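Local coordinates for protein redox-sensing transcriptional repressor Rex (Thermoanaerobacter ethanolicus, PDB 3WG9) that probably represses transcription in response to the cellular NADH/NAD(+) redox state, binding DNA as a homodimer, at residues N86-G91 and D164-A169. Sequence-based numbering, arbitrary orientation.
Sequences NTIIIG and DRLVRA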
# COMPACT_ATOMS: atom_id res chain seq x y z
N ASN B 86 17.28 11.02 -3.36
CA ASN B 86 16.65 12.33 -3.60
C ASN B 86 15.31 12.10 -4.32
O ASN B 86 15.29 11.42 -5.34
CB ASN B 86 17.57 13.15 -4.47
CG ASN B 86 18.89 13.51 -3.75
OD1 ASN B 86 18.94 13.48 -2.51
ND2 ASN B 86 19.94 13.77 -4.52
N THR B 87 14.25 12.67 -3.77
CA THR B 87 12.90 12.54 -4.27
C THR B 87 12.32 13.89 -4.65
O THR B 87 12.70 14.94 -4.11
CB THR B 87 12.00 11.87 -3.20
OG1 THR B 87 11.81 12.76 -2.09
CG2 THR B 87 12.66 10.54 -2.74
N ILE B 88 11.36 13.85 -5.55
CA ILE B 88 10.47 14.96 -5.77
C ILE B 88 9.08 14.41 -5.76
O ILE B 88 8.87 13.24 -6.04
CB ILE B 88 10.72 15.66 -7.12
CG1 ILE B 88 10.58 14.69 -8.31
CG2 ILE B 88 12.12 16.27 -7.15
CD1 ILE B 88 10.89 15.33 -9.69
N ILE B 89 8.11 15.27 -5.47
CA ILE B 89 6.70 14.88 -5.57
C ILE B 89 6.09 15.74 -6.63
O ILE B 89 6.30 16.98 -6.63
CB ILE B 89 6.03 15.19 -4.20
CG1 ILE B 89 6.56 14.17 -3.20
CG2 ILE B 89 4.49 15.09 -4.26
CD1 ILE B 89 6.04 14.36 -1.75
N ILE B 90 5.31 15.11 -7.51
CA ILE B 90 4.54 15.81 -8.51
C ILE B 90 3.07 15.81 -8.04
O ILE B 90 2.45 14.73 -7.83
CB ILE B 90 4.59 15.15 -9.89
CG1 ILE B 90 6.01 14.73 -10.33
CG2 ILE B 90 3.88 16.09 -10.94
CD1 ILE B 90 6.99 15.88 -10.25
N GLY B 91 2.54 17.00 -7.81
CA GLY B 91 1.14 17.17 -7.29
C GLY B 91 1.20 17.79 -5.90
O GLY B 91 1.76 17.18 -4.98
N ASP B 164 6.32 10.37 -18.68
CA ASP B 164 7.26 10.41 -19.83
C ASP B 164 8.31 11.51 -19.68
O ASP B 164 9.45 11.31 -20.06
CB ASP B 164 6.51 10.64 -21.16
CG ASP B 164 5.67 9.44 -21.58
OD1 ASP B 164 5.87 8.32 -21.07
OD2 ASP B 164 4.80 9.62 -22.47
N ARG B 165 7.90 12.67 -19.16
CA ARG B 165 8.80 13.78 -18.94
C ARG B 165 9.84 13.39 -17.91
O ARG B 165 11.02 13.76 -18.05
CB ARG B 165 8.06 15.01 -18.37
CG ARG B 165 6.99 15.59 -19.30
CD ARG B 165 6.46 16.79 -18.59
NE ARG B 165 7.41 17.88 -18.68
CZ ARG B 165 7.03 19.13 -18.51
NH1 ARG B 165 5.74 19.34 -18.22
NH2 ARG B 165 7.90 20.12 -18.66
N LEU B 166 9.39 12.76 -16.81
CA LEU B 166 10.42 12.39 -15.77
C LEU B 166 11.42 11.42 -16.32
O LEU B 166 12.62 11.49 -16.05
CB LEU B 166 9.79 11.76 -14.50
CG LEU B 166 8.66 12.53 -13.85
CD1 LEU B 166 8.15 11.79 -12.60
CD2 LEU B 166 9.02 13.93 -13.48
N VAL B 167 10.93 10.45 -17.08
CA VAL B 167 11.80 9.47 -17.74
C VAL B 167 12.82 10.12 -18.71
O VAL B 167 14.03 9.86 -18.63
CB VAL B 167 10.93 8.40 -18.48
CG1 VAL B 167 11.75 7.57 -19.44
CG2 VAL B 167 10.19 7.49 -17.43
N ARG B 168 12.37 11.01 -19.58
CA ARG B 168 13.36 11.57 -20.52
C ARG B 168 14.34 12.50 -19.79
O ARG B 168 15.45 12.70 -20.28
CB ARG B 168 12.68 12.32 -21.66
CG ARG B 168 12.06 13.62 -21.28
CD ARG B 168 11.37 14.25 -22.50
NE ARG B 168 10.74 15.49 -22.08
CZ ARG B 168 9.72 16.05 -22.74
NH1 ARG B 168 9.26 15.50 -23.85
NH2 ARG B 168 9.20 17.19 -22.33
N ALA B 169 13.98 13.00 -18.59
CA ALA B 169 14.94 13.80 -17.84
C ALA B 169 15.93 12.96 -17.05
O ALA B 169 16.82 13.52 -16.40
CB ALA B 169 14.25 14.82 -16.93
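Ile88 holds its CG1 branch fully extended, CD1 anti to CA (chi2 -177°), an extension that carries the methyl away from the strand, on from a CB that already faces the helix. Ile90 does the reverse: its folded chi2 of -54° bends CD1 back along the strand toward Ile88. The two CD1 methyls consequently end up 4.0 Å apart, Ile88 CD1 to Ile90 CD1, and together offer the helix an apolar surface. Leu166 meets this surface with its methyls. Its CD2 rests against both, at 4.3 Å from Ile90 CD1 and 4.5 Å from Ile88 CD1, and its CD1 lies alongside the gamma carbon of Ile90, with Leu166 CD1 to Ile90 CG1 at 4.3 Å. The nearest alpha carbons, Ile90 CA and Leu166 CA, are 9.9 Å apart, so the gap is bridged by side chains alone. With 89 Å² buried, the contact is small and purely apolar. Topologically, this is strand-to-helix packing in a Rossmann domain: strand 85-90 lies inside a parallel sheet, and helix 159-168 belongs to the beta-alpha-beta crossover from its neighbour, strand 149-152, to strand 173-176. Leu166 also packs on Leu152 of that neighbouring strand and on Ile142 of helix 138-144, which also touches Ile88. Side chains alternate along the strand: Ile88 and Ile90 face the helix, while Ile89 packs on Leu112 and Ile151. Beyond Ile90 the chain enters the glycine-rich turn at Gly91, predicted to bind NAD(+). Gly91 adopts backbone angles at which a beta carbon would crowd the preceding carbonyl oxygen. Ile90 lies about 4 Å, side chain to side chain, from both Ile154 and Thr162, residues that contact NADH when it is bound to this protein; this chain carries none.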